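Local coordinates for protein dephospho-CoA kinase (Campylobacter jejuni subsp. jejuni serotype O:2, PDB 4ZO4) that probably catalyses the last step of coenzyme A biosynthesis, the ATP-dependent phosphorylation of the 3'-hydroxyl group of dephospho-CoA, at residues A7-A12 and E128-V133; S32-K37 and F115-L120; I38-L43 and I69-L74; F91-I96 and F122-Y127. All blocks are in the same frame, centred on the assembly; numbering follows the deposited sequence.

Contact 1: residues A7-A12 and E128-V133; sequences AFFVTA and ENLGKV
Phe9 carries this contact with both its backbone and its ring, where strand 7-12 lies parallel to the start of strand 132-136. Its N donates a hydrogen bond to Lys132 O (2.6 Å), while Lys132 N gives only a weak one to Ala7 O (3.4 Å). Phe9 CB lies 4.3 Å from Val133 CG1, and CG stands beside its own backbone N, anti to the carbonyl carbon (chi1 -66°). On the ring, CD2 comes 3.7 Å from Lys132 O. CE2 has Gly131 N at 3.9 Å, in the ring plane; glycine suits this place because a side chain here would point at strand 7-12, toward Ala7 O. CZ, at the tip, meets Leu130 CB at 4.1 Å. Phe8 projects to the other face of the sheet, its CD1 3.9 Å from Lys132 CB, while the rest of the lysine leads away from the strand. Thr11 CG2 packs on Val133 CG1 farther along. Strand 7-12 is the central strand of a parallel P-loop kinase sheet and leads into the loop of predicted ATP-binding residues. Strand 114-117 flanks its other edge, Met104 of helix 82-109 packs on Phe9, and Phe21 and Ile22 of helix 15-27 pack on Val10.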
loop_
_atom_site.group_PDB
_atom_site.type_symbol
_atom_site.label_atom_id
_atom_site.label_comp_id
_atom_site.label_asym_id
_atom_site.label_seq_id
_atom_site.Cartn_x
_atom_site.Cartn_y
_atom_site.Cartn_z
ATOM N N ALA A 7 8.674 -7.987 30.858
ATOM C CA ALA A 7 7.683 -7.484 29.903
ATOM C C ALA A 7 7.053 -8.603 29.153
ATOM O O ALA A 7 7.747 -9.420 28.561
ATOM C CB ALA A 7 8.326 -6.549 28.902
ATOM N N PHE A 8 5.731 -8.620 29.143
ATOM C CA PHE A 8 5.034 -9.587 28.355
ATOM C C PHE A 8 3.974 -8.875 27.526
ATOM O O PHE A 8 3.169 -8.123 28.068
ATOM C CB PHE A 8 4.480 -10.685 29.273
ATOM C CG PHE A 8 5.565 -11.533 29.895
ATOM C CD1 PHE A 8 6.052 -12.653 29.244
ATOM C CD2 PHE A 8 6.145 -11.169 31.100
ATOM C CE1 PHE A 8 7.073 -13.406 29.790
ATOM C CE2 PHE A 8 7.165 -11.918 31.648
ATOM C CZ PHE A 8 7.631 -13.035 30.988
ATOM N N PHE A 9 3.995 -9.077 26.211
ATOM C CA PHE A 9 2.932 -8.511 25.380
ATOM C C PHE A 9 1.768 -9.474 25.379
ATOM O O PHE A 9 1.944 -10.668 25.276
ATOM C CB PHE A 9 3.432 -8.141 23.954
ATOM C CG PHE A 9 4.444 -7.005 23.956
ATOM C CD1 PHE A 9 4.025 -5.685 24.063
ATOM C CD2 PHE A 9 5.809 -7.270 23.941
ATOM C CE1 PHE A 9 4.953 -4.642 24.113
ATOM C CE2 PHE A 9 6.736 -6.241 24.006
ATOM C CZ PHE A 9 6.309 -4.921 24.082
ATOM N N VAL A 10 0.572 -8.956 25.542
ATOM C CA VAL A 10 -0.578 -9.801 25.467
ATOM C C VAL A 10 -1.396 -9.399 24.260
ATOM O O VAL A 10 -1.940 -8.303 24.215
ATOM C CB VAL A 10 -1.440 -9.645 26.705
ATOM C CG1 VAL A 10 -2.691 -10.504 26.570
ATOM C CG2 VAL A 10 -0.638 -10.024 27.935
ATOM N N THR A 11 -1.498 -10.288 23.280
ATOM C CA THR A 11 -2.243 -9.958 22.089
ATOM C C THR A 11 -3.177 -11.100 21.750
ATOM O O THR A 11 -2.916 -12.220 22.148
ATOM C CB THR A 11 -1.287 -9.644 20.923
ATOM O OG1 THR A 11 -2.040 -9.486 19.727
ATOM C CG2 THR A 11 -0.293 -10.748 20.722
ATOM N N ALA A 12 -4.265 -10.811 21.028
ATOM C CA ALA A 12 -5.309 -11.803 20.801
ATOM C C ALA A 12 -5.915 -11.761 19.424
ATOM O O ALA A 12 -6.146 -10.697 18.848
ATOM C CB ALA A 12 -6.417 -11.669 21.837
ATOM N N GLU A 128 8.471 -6.610 19.147
ATOM C CA GLU A 128 8.878 -8.003 19.413
ATOM C C GLU A 128 10.238 -8.084 20.121
ATOM O O GLU A 128 10.535 -9.061 20.814
ATOM C CB GLU A 128 8.950 -8.837 18.122
ATOM C CG GLU A 128 7.909 -8.526 17.045
ATOM C CD GLU A 128 8.474 -7.737 15.872
ATOM O OE1 GLU A 128 9.531 -8.136 15.330
ATOM O OE2 GLU A 128 7.850 -6.726 15.480
ATOM N N ASN A 129 11.042 -7.044 19.943
ATOM C CA ASN A 129 12.424 -7.029 20.387
ATOM C C ASN A 129 12.546 -6.514 21.809
ATOM O O ASN A 129 13.620 -6.607 22.413
ATOM C CB ASN A 129 13.246 -6.125 19.468
ATOM C CG ASN A 129 12.832 -6.248 18.023
ATOM O OD1 ASN A 129 12.208 -5.336 17.471
ATOM N ND2 ASN A 129 13.132 -7.395 17.408
ATOM N N LEU A 130 11.451 -5.961 22.332
ATOM C CA LEU A 130 11.442 -5.370 23.664
ATOM C C LEU A 130 11.237 -6.430 24.743
ATOM O O LEU A 130 11.779 -6.299 25.834
ATOM C CB LEU A 130 10.353 -4.293 23.776
ATOM C CG LEU A 130 10.335 -3.253 22.659
ATOM C CD1 LEU A 130 9.377 -2.107 22.956
ATOM C CD2 LEU A 130 11.742 -2.730 22.408
ATOM N N GLY A 131 10.461 -7.468 24.440
ATOM C CA GLY A 131 10.144 -8.505 25.408
ATOM C C GLY A 131 9.601 -9.760 24.758
ATOM O O GLY A 131 9.975 -10.102 23.633
ATOM N N LYS A 132 8.711 -10.440 25.474
ATOM C CA LYS A 132 8.064 -11.655 24.976
ATOM C C LYS A 132 6.572 -11.483 24.609
ATOM O O LYS A 132 5.791 -10.761 25.274
ATOM C CB LYS A 132 8.230 -12.797 25.988
ATOM C CG LYS A 132 9.403 -13.698 25.657
ATOM C CD LYS A 132 10.267 -14.000 26.860
ATOM C CE LYS A 132 11.571 -14.654 26.437
ATOM N NZ LYS A 132 12.631 -14.356 27.442
ATOM N N VAL A 133 6.180 -12.201 23.569
ATOM C CA VAL A 133 4.891 -11.996 22.978
ATOM C C VAL A 133 3.992 -13.190 23.238
ATOM O O VAL A 133 4.334 -14.329 22.886
ATOM C CB VAL A 133 5.043 -11.797 21.466
ATOM C CG1 VAL A 133 3.793 -11.171 20.875
ATOM C CG2 VAL A 133 6.238 -10.926 21.211
#

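Contact 2: residues S32-K37 and F115-L120; sequences SISADK and FVEIPL
Ile33 and Val116 lie at the middle of a parallel beta pairing, between strand 31-34 at the edge of the sheet and strand 114-117 inside it; the pairing runs on into the first turn of helix 35-45. The short strand axes differ by 21°, and two backbone bonds join the strands, Ile33 N to Phe115 O (2.9 Å) and Glu117 N to Ile33 O (2.9 Å). A third, Ala35 N to Glu117 O (3.0 Å), carries the ladder into the first residue of the helix. Ile33 and Val116 point the same way, side by side. With chi1 at 64°, Ile33 CG1 sits between its backbone N and carbonyl carbon, against both Val116 methyls, and CD1 continues to 3.9 Å from Val116 CG2. Branched residues suit this face, which helix 82-109 covers through Met104. The strand order of the sheet, 2-3-1-4-5 with the P-loop strand in the middle, is that of the P-loop kinases. On the opposite face Glu117 extends with CG anti to its backbone N (chi1 167°), and its OE2 forms a long, weak ion pair with Lys18, a predicted ATP-binding residue. At the strand end Ser34 is the N-cap of helix 35-45, its OG accepting a weak bond from Lys37 N (3.3 Å). Ala35 is small enough to tuck its CB against Ile118 CG1 (3.9 Å) and Pro119 CD. Asp36 and Pro119 meet tip to tip, carboxylate to ring CG, and Pro119 also touches Asn81 of the second subunit.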
loop_
_atom_site.group_PDB
_atom_site.type_symbol
_atom_site.label_atom_id
_atom_site.label_comp_id
_atom_site.label_asym_id
_atom_site.label_seq_id
_atom_site.Cartn_x
_atom_site.Cartn_y
_atom_site.Cartn_z
ATOM N N SER A 32 -0.601 -4.465 34.409
ATOM C CA SER A 32 -0.763 -4.301 32.958
ATOM C C SER A 32 -0.886 -2.843 32.560
ATOM O O SER A 32 -1.456 -2.037 33.296
ATOM C CB SER A 32 -2.018 -4.996 32.471
ATOM O OG SER A 32 -3.160 -4.295 32.941
ATOM N N ILE A 33 -0.373 -2.510 31.384
ATOM C CA ILE A 33 -0.694 -1.210 30.738
ATOM C C ILE A 33 -1.453 -1.476 29.449
ATOM O O ILE A 33 -1.283 -2.520 28.819
ATOM C CB ILE A 33 0.557 -0.346 30.470
ATOM C CG1 ILE A 33 1.493 -1.015 29.464
ATOM C CG2 ILE A 33 1.298 -0.095 31.776
ATOM C CD1 ILE A 33 2.866 -0.383 29.402
ATOM N N SER A 34 -2.333 -0.571 29.077
ATOM C CA SER A 34 -3.082 -0.746 27.813
ATOM C C SER A 34 -2.495 0.104 26.686
ATOM O O SER A 34 -2.296 1.312 26.853
ATOM C CB SER A 34 -4.550 -0.411 28.001
ATOM O OG SER A 34 -5.233 -0.440 26.759
ATOM N N ALA A 35 -2.227 -0.527 25.540
ATOM C CA ALA A 35 -1.664 0.181 24.373
ATOM C C ALA A 35 -2.687 1.147 23.812
ATOM O O ALA A 35 -2.354 2.303 23.589
ATOM C CB ALA A 35 -1.191 -0.782 23.298
ATOM N N ASP A 36 -3.933 0.708 23.651
ATOM C CA ASP A 36 -4.989 1.607 23.142
ATOM C C ASP A 36 -5.321 2.753 24.064
ATOM O O ASP A 36 -5.713 3.814 23.593
ATOM C CB ASP A 36 -6.279 0.859 22.837
ATOM C CG ASP A 36 -6.183 0.061 21.578
ATOM O OD1 ASP A 36 -5.087 0.074 20.960
ATOM O OD2 ASP A 36 -7.194 -0.572 21.191
ATOM N N LYS A 37 -5.183 2.570 25.368
ATOM C CA LYS A 37 -5.491 3.666 26.273
ATOM C C LYS A 37 -4.401 4.717 26.075
ATOM O O LYS A 37 -4.690 5.869 25.755
ATOM C CB LYS A 37 -5.598 3.175 27.724
ATOM C CG LYS A 37 -6.791 2.251 27.973
ATOM C CD LYS A 37 -8.077 3.033 28.273
ATOM C CE LYS A 37 -9.248 2.128 28.685
ATOM N NZ LYS A 37 -10.232 1.914 27.573
ATOM N N PHE A 115 2.405 -6.952 31.985
ATOM C CA PHE A 115 1.750 -7.238 30.715
ATOM C C PHE A 115 1.276 -5.969 29.971
ATOM O O PHE A 115 0.494 -5.166 30.488
ATOM C CB PHE A 115 0.587 -8.218 30.959
ATOM C CG PHE A 115 1.047 -9.568 31.465
ATOM C CD1 PHE A 115 1.614 -10.484 30.590
ATOM C CD2 PHE A 115 0.962 -9.902 32.818
ATOM C CE1 PHE A 115 2.077 -11.710 31.036
ATOM C CE2 PHE A 115 1.432 -11.129 33.272
ATOM C CZ PHE A 115 1.987 -12.035 32.373
ATOM N N VAL A 116 1.788 -5.787 28.763
ATOM C CA VAL A 116 1.360 -4.709 27.873
ATOM C C VAL A 116 0.260 -5.282 27.001
ATOM O O VAL A 116 0.506 -6.057 26.060
ATOM C CB VAL A 116 2.519 -4.225 26.959
ATOM C CG1 VAL A 116 2.072 -3.088 26.070
ATOM C CG2 VAL A 116 3.745 -3.811 27.777
ATOM N N GLU A 117 -0.969 -4.951 27.324
ATOM C CA GLU A 117 -2.052 -5.351 26.448
ATOM C C GLU A 117 -1.867 -4.611 25.120
ATOM O O GLU A 117 -1.600 -3.405 25.123
ATOM C CB GLU A 117 -3.397 -5.008 27.096
ATOM C CG GLU A 117 -4.566 -5.099 26.134
ATOM C CD GLU A 117 -5.903 -5.088 26.840
ATOM O OE1 GLU A 117 -5.960 -4.669 28.018
ATOM O OE2 GLU A 117 -6.894 -5.502 26.197
ATOM N N ILE A 118 -2.000 -5.308 23.992
ATOM C CA ILE A 118 -1.795 -4.653 22.679
ATOM C C ILE A 118 -2.594 -5.305 21.544
ATOM O O ILE A 118 -2.581 -6.522 21.401
ATOM C CB ILE A 118 -0.290 -4.617 22.335
ATOM C CG1 ILE A 118 -0.014 -3.791 21.079
ATOM C CG2 ILE A 118 0.269 -6.011 22.160
ATOM C CD1 ILE A 118 1.460 -3.584 20.785
ATOM N N PRO A 119 -3.322 -4.503 20.744
ATOM C CA PRO A 119 -3.969 -5.024 19.520
ATOM C C PRO A 119 -3.004 -5.662 18.552
ATOM O O PRO A 119 -1.949 -5.113 18.271
ATOM C CB PRO A 119 -4.587 -3.791 18.874
ATOM C CG PRO A 119 -4.689 -2.751 19.953
ATOM C CD PRO A 119 -3.697 -3.107 21.025
ATOM N N LEU A 120 -3.375 -6.827 18.048
ATOM C CA LEU A 120 -2.447 -7.666 17.299
ATOM C C LEU A 120 -1.710 -6.892 16.225
ATOM O O LEU A 120 -0.509 -7.072 16.095
ATOM C CB LEU A 120 -3.161 -8.897 16.714
ATOM C CG LEU A 120 -2.350 -9.947 15.935
ATOM C CD1 LEU A 120 -1.171 -10.473 16.736
ATOM C CD2 LEU A 120 -3.229 -11.106 15.490
#

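Contact 3: residues I38-L43 and I69-L74; sequences IAHKIL and IDRKIL
Leu43 and Arg71 bring together the two helices of this contact, 35-45 and 71-80, with an apolar, buried half and a polar half that is less enclosed. In the buried half Leu43 points toward residues 69-74. Its CD1 is 4.0 Å from Arg71 CG and 4.1 Å from Leu74 CD2, while Leu43 O lies 3.7 Å from Ile69 CG1. Leucine and isoleucine suit a seam that Leu50 of helix 47-54 also lines, and Phe79 of the second subunit packs on Leu43.

The partly exposed half belongs to His40 and Arg71. His40 CG is anti to its backbone N (chi1 175°), and the Arg71 chain bends at chi2 and chi3. The two side chains cross at about a right angle. The guanidinium lies flat on the imidazole, centres 3.5 Å apart and planes 24° apart, with CZ over the ring face but shifted toward its rim. Close as NE and NH1 come to His40 NE2, the angles rule out hydrogen bonds. The strongest polar partner of Arg71 lies across the subunit boundary: NH2 makes a salt bridge to Glu76 of the second subunit, while Lys72 NZ of that subunit, a like charge, comes close to NH1. A cation lying on the ring would tend to disfavour protonation of His40, which would be consistent with a neutral imidazole beneath a charged guanidinium.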
loop_
_atom_site.group_PDB
_atom_site.type_symbol
_atom_site.label_atom_id
_atom_site.label_comp_id
_atom_site.label_asym_id
_atom_site.label_seq_id
_atom_site.Cartn_x
_atom_site.Cartn_y
_atom_site.Cartn_z
ATOM N N ILE A 38 -3.144 4.297 26.190
ATOM C CA ILE A 38 -2.026 5.188 25.870
ATOM C C ILE A 38 -2.241 5.909 24.518
ATOM O O ILE A 38 -2.044 7.125 24.409
ATOM C CB ILE A 38 -0.697 4.434 25.836
ATOM C CG1 ILE A 38 -0.316 3.973 27.233
ATOM C CG2 ILE A 38 0.405 5.337 25.347
ATOM C CD1 ILE A 38 0.718 2.855 27.268
ATOM N N ALA A 39 -2.659 5.156 23.507
ATOM C CA ALA A 39 -2.921 5.731 22.190
ATOM C C ALA A 39 -4.000 6.812 22.211
ATOM O O ALA A 39 -3.848 7.872 21.599
ATOM C CB ALA A 39 -3.278 4.639 21.197
ATOM N N HIS A 40 -5.077 6.544 22.932
ATOM C CA HIS A 40 -6.210 7.443 22.968
ATOM C C HIS A 40 -5.797 8.736 23.680
ATOM O O HIS A 40 -6.210 9.846 23.279
ATOM C CB HIS A 40 -7.410 6.731 23.624
ATOM C CG HIS A 40 -8.610 7.607 23.836
ATOM N ND1 HIS A 40 -9.593 7.308 24.755
ATOM C CD2 HIS A 40 -8.973 8.785 23.272
ATOM C CE1 HIS A 40 -10.514 8.253 24.737
ATOM N NE2 HIS A 40 -10.160 9.164 23.849
ATOM N N LYS A 41 -4.931 8.598 24.682
ATOM C CA LYS A 41 -4.470 9.746 25.479
ATOM C C LYS A 41 -3.492 10.652 24.692
ATOM O O LYS A 41 -3.318 11.827 25.031
ATOM C CB LYS A 41 -3.834 9.258 26.802
ATOM C CG LYS A 41 -4.244 10.061 28.050
ATOM C CD LYS A 41 -3.218 11.128 28.440
ATOM C CE LYS A 41 -3.765 12.168 29.412
ATOM N NZ LYS A 41 -4.424 13.284 28.671
ATOM N N ILE A 42 -2.854 10.121 23.645
ATOM C CA ILE A 42 -1.958 10.928 22.819
ATOM C C ILE A 42 -2.766 11.978 22.049
ATOM O O ILE A 42 -2.367 13.161 21.998
ATOM C CB ILE A 42 -1.145 10.061 21.836
ATOM C CG1 ILE A 42 -0.009 9.320 22.553
ATOM C CG2 ILE A 42 -0.568 10.894 20.710
ATOM C CD1 ILE A 42 0.759 10.134 23.552
ATOM N N LEU A 43 -3.902 11.556 21.489
ATOM C CA LEU A 43 -4.803 12.481 20.800
ATOM C C LEU A 43 -5.257 13.641 21.681
ATOM O O LEU A 43 -5.323 14.770 21.200
ATOM C CB LEU A 43 -6.025 11.755 20.267
ATOM C CG LEU A 43 -5.674 10.628 19.301
ATOM C CD1 LEU A 43 -6.959 10.057 18.717
ATOM C CD2 LEU A 43 -4.707 11.064 18.189
ATOM N N ILE A 69 -10.372 16.295 21.661
ATOM C CA ILE A 69 -10.477 16.014 20.216
ATOM C C ILE A 69 -11.772 15.251 19.940
ATOM O O ILE A 69 -12.051 14.225 20.574
ATOM C CB ILE A 69 -9.253 15.203 19.690
ATOM C CG1 ILE A 69 -8.124 16.131 19.248
ATOM C CG2 ILE A 69 -9.617 14.284 18.530
ATOM C CD1 ILE A 69 -8.268 16.669 17.840
ATOM N N ASP A 70 -12.551 15.752 18.988
ATOM C CA ASP A 70 -13.707 15.027 18.500
ATOM C C ASP A 70 -13.165 13.880 17.653
ATOM O O ASP A 70 -12.732 14.092 16.521
ATOM C CB ASP A 70 -14.606 15.943 17.672
ATOM C CG ASP A 70 -16.077 15.507 17.671
ATOM O OD1 ASP A 70 -16.378 14.300 17.831
ATOM O OD2 ASP A 70 -16.945 16.396 17.493
ATOM N N ARG A 71 -13.157 12.678 18.234
ATOM C CA ARG A 71 -12.577 11.489 17.599
ATOM C C ARG A 71 -13.434 10.954 16.454
ATOM O O ARG A 71 -12.938 10.234 15.583
ATOM C CB ARG A 71 -12.316 10.380 18.647
ATOM C CG ARG A 71 -10.915 10.409 19.267
ATOM C CD ARG A 71 -10.884 10.081 20.758
ATOM N NE ARG A 71 -11.095 8.658 21.038
ATOM C CZ ARG A 71 -12.117 8.137 21.727
ATOM N NH1 ARG A 71 -13.085 8.899 22.239
ATOM N NH2 ARG A 71 -12.170 6.823 21.920
ATOM N N LYS A 72 -14.718 11.298 16.453
ATOM C CA LYS A 72 -15.611 10.889 15.367
ATOM C C LYS A 72 -15.241 11.624 14.079
ATOM O O LYS A 72 -15.014 11.018 13.040
ATOM C CB LYS A 72 -17.073 11.169 15.735
ATOM C CG LYS A 72 -18.084 10.441 14.852
ATOM C CD LYS A 72 -19.519 10.604 15.344
ATOM C CE LYS A 72 -20.522 10.187 14.270
ATOM N NZ LYS A 72 -21.939 10.445 14.661
ATOM N N ILE A 73 -15.182 12.941 14.179
ATOM C CA ILE A 73 -14.760 13.791 13.087
ATOM C C ILE A 73 -13.344 13.436 12.599
ATOM O O ILE A 73 -13.135 13.252 11.390
ATOM C CB ILE A 73 -14.851 15.276 13.496
ATOM C CG1 ILE A 73 -16.312 15.644 13.789
ATOM C CG2 ILE A 73 -14.322 16.188 12.392
ATOM C CD1 ILE A 73 -16.512 17.045 14.339
ATOM N N LEU A 74 -12.381 13.308 13.512
ATOM C CA LEU A 74 -11.003 13.037 13.097
ATOM C C LEU A 74 -10.932 11.759 12.284
ATOM O O LEU A 74 -10.247 11.724 11.247
ATOM C CB LEU A 74 -10.063 12.911 14.290
ATOM C CG LEU A 74 -8.611 12.531 13.970
ATOM C CD1 LEU A 74 -7.876 13.697 13.343
ATOM C CD2 LEU A 74 -7.904 12.091 15.239
#

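Contact 4: residues F91-I96 and F122-Y127; sequences FTHPKI and FESGAY
His93 and Glu123 form a His-carboxylate hydrogen bond that ties helix 82-109 to the loop following strand 114-117 of this P-loop kinase fold. His93 CG stands beside its own backbone N, anti to the carbonyl carbon (chi1 -71°), and NE2, on the far side of the ring, donates to Glu123 OE1. The modelled length of 2.5 Å between His93 NE2 and Glu123 OE1 is too short to be taken literally and is doubtful. The oxygen lies at the ring edge, near its plane, although the carboxylate plane itself stands 87° to the ring. Glutamate offers two oxygens here: OE1 serves His93, and OE2 makes a salt bridge with Lys85 of the second subunit. Of the other polar contacts, Ser124 OG nestles beside His93 CA (3.2 Å) and is hydrogen-bonded to Asn80 of the second subunit; so small a residue lets the loop come close to the helix, which is kinked at Pro94, a residue with no N-H. Ile96 CB and CD1 also lie beside Ser124 OG. The apolar contact belongs to Ile96 and Phe122, whose ring packs on Ala35 as well. There the two side chains cross obliquely, with Ile96 CG2 4.0 Å from Phe122 CE1.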
loop_
_atom_site.group_PDB
_atom_site.type_symbol
_atom_site.label_atom_id
_atom_site.label_comp_id
_atom_site.label_asym_id
_atom_site.label_seq_id
_atom_site.Cartn_x
_atom_site.Cartn_y
_atom_site.Cartn_z
ATOM N N PHE A 91 2.248 11.522 12.757
ATOM C CA PHE A 91 2.117 12.318 13.974
ATOM C C PHE A 91 2.153 11.497 15.247
ATOM O O PHE A 91 2.777 11.922 16.206
ATOM C CB PHE A 91 0.819 13.096 13.951
ATOM C CG PHE A 91 0.746 14.163 14.988
ATOM C CD1 PHE A 91 1.456 15.343 14.846
ATOM C CD2 PHE A 91 -0.065 14.006 16.085
ATOM C CE1 PHE A 91 1.360 16.349 15.813
ATOM C CE2 PHE A 91 -0.166 14.981 17.055
ATOM C CZ PHE A 91 0.530 16.162 16.913
ATOM N N THR A 92 1.453 10.354 15.261
ATOM C CA THR A 92 1.148 9.632 16.497
ATOM C C THR A 92 2.174 8.555 16.818
ATOM O O THR A 92 2.546 8.366 17.954
ATOM C CB THR A 92 -0.215 8.926 16.402
ATOM O OG1 THR A 92 -0.278 8.156 15.202
ATOM C CG2 THR A 92 -1.335 9.918 16.383
ATOM N N HIS A 93 2.614 7.837 15.794
ATOM C CA HIS A 93 3.519 6.716 15.964
ATOM C C HIS A 93 4.686 6.974 16.921
ATOM O O HIS A 93 4.874 6.202 17.860
ATOM C CB HIS A 93 4.050 6.202 14.622
ATOM C CG HIS A 93 3.033 5.493 13.781
ATOM N ND1 HIS A 93 3.286 5.104 12.477
ATOM C CD2 HIS A 93 1.765 5.100 14.047
ATOM C CE1 HIS A 93 2.227 4.476 11.995
ATOM N NE2 HIS A 93 1.282 4.477 12.917
ATOM N N PRO A 94 5.500 8.018 16.680
ATOM C CA PRO A 94 6.613 8.194 17.639
ATOM C C PRO A 94 6.156 8.576 19.074
ATOM O O PRO A 94 6.822 8.224 20.063
ATOM C CB PRO A 94 7.440 9.298 17.010
ATOM C CG PRO A 94 6.499 10.018 16.062
ATOM C CD PRO A 94 5.562 8.977 15.562
ATOM N N LYS A 95 5.019 9.249 19.188
ATOM C CA LYS A 95 4.459 9.631 20.491
ATOM C C LYS A 95 3.911 8.444 21.243
ATOM O O LYS A 95 4.035 8.361 22.478
ATOM C CB LYS A 95 3.335 10.654 20.322
ATOM C CG LYS A 95 3.845 12.020 19.973
ATOM C CD LYS A 95 2.734 12.908 19.444
ATOM C CE LYS A 95 3.237 14.280 18.988
ATOM N NZ LYS A 95 3.718 14.297 17.566
ATOM N N ILE A 96 3.301 7.525 20.506
ATOM C CA ILE A 96 2.801 6.296 21.129
ATOM C C ILE A 96 3.996 5.409 21.560
ATOM O O ILE A 96 4.069 4.955 22.715
ATOM C CB ILE A 96 1.806 5.541 20.221
ATOM C CG1 ILE A 96 0.638 6.440 19.740
ATOM C CG2 ILE A 96 1.180 4.429 21.014
ATOM C CD1 ILE A 96 -0.177 5.903 18.567
ATOM N N PHE A 122 -0.829 -3.618 15.831
ATOM C CA PHE A 122 -0.600 -2.278 16.340
ATOM C C PHE A 122 0.579 -1.766 15.619
ATOM O O PHE A 122 1.459 -2.527 15.277
ATOM C CB PHE A 122 -0.258 -2.326 17.823
ATOM C CG PHE A 122 -0.562 -1.066 18.581
ATOM C CD1 PHE A 122 0.424 -0.434 19.291
ATOM C CD2 PHE A 122 -1.853 -0.554 18.623
ATOM C CE1 PHE A 122 0.140 0.693 20.028
ATOM C CE2 PHE A 122 -2.146 0.590 19.342
ATOM C CZ PHE A 122 -1.144 1.213 20.044
ATOM N N GLU A 123 0.630 -0.453 15.464
ATOM C CA GLU A 123 1.461 0.173 14.475
ATOM C C GLU A 123 2.785 0.733 14.972
ATOM O O GLU A 123 3.821 0.560 14.322
ATOM C CB GLU A 123 0.668 1.305 13.824
ATOM C CG GLU A 123 -0.329 0.847 12.777
ATOM C CD GLU A 123 -0.930 1.999 11.978
ATOM O OE1 GLU A 123 -0.732 3.185 12.347
ATOM O OE2 GLU A 123 -1.612 1.719 10.975
ATOM N N SER A 124 2.760 1.422 16.100
ATOM C CA SER A 124 3.796 2.436 16.365
ATOM C C SER A 124 5.255 1.972 16.559
ATOM O O SER A 124 6.098 2.745 17.012
ATOM C CB SER A 124 3.348 3.322 17.515
ATOM O OG SER A 124 2.187 4.032 17.110
ATOM N N GLY A 125 5.558 0.735 16.177
ATOM C CA GLY A 125 6.922 0.231 16.181
ATOM C C GLY A 125 6.910 -1.281 16.149
ATOM O O GLY A 125 5.835 -1.902 16.161
ATOM N N ALA A 126 8.105 -1.866 16.094
ATOM C CA ALA A 126 8.280 -3.319 16.152
ATOM C C ALA A 126 8.591 -3.721 17.592
ATOM O O ALA A 126 9.743 -3.665 18.033
ATOM C CB ALA A 126 9.390 -3.762 15.212
ATOM N N TYR A 127 7.551 -4.133 18.315
ATOM C CA TYR A 127 7.641 -4.383 19.758
ATOM C C TYR A 127 8.137 -5.784 20.135
ATOM O O TYR A 127 8.245 -6.099 21.318
ATOM C CB TYR A 127 6.271 -4.129 20.404
ATOM C CG TYR A 127 5.780 -2.687 20.272
ATOM C CD1 TYR A 127 6.180 -1.704 21.181
ATOM C CD2 TYR A 127 4.905 -2.310 19.238
ATOM C CE1 TYR A 127 5.728 -0.396 21.070
ATOM C CE2 TYR A 127 4.455 -0.994 19.108
ATOM C CZ TYR A 127 4.865 -0.047 20.031
ATOM O OH TYR A 127 4.428 1.246 19.921
#

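From the N terminus, strand 7-12 opens the longest loop, which contact 1 closes when the chain reaches 128-133; the other three contacts lie within it. Contact 2 begins at 32-37 and closes at 115-120, and contact 3, which joins 38-43 to 69-74, is nested inside that loop. Contact 4 starts at 91-96, after contact 3 has closed, and ends at 122-127, so it crosses contact 2. Contacts 1 and 2 set strands side by side in one sheet, touching through the pairing of 7-12 with 114-117. Contact 3 links helix 35-45, which follows the edge strand, to the start of helix 71-80, and contact 4 brings helix 82-109 to the loop between strands. Contacts 2, 3 and 4 all touch the second subunit, contact 2 at one residue.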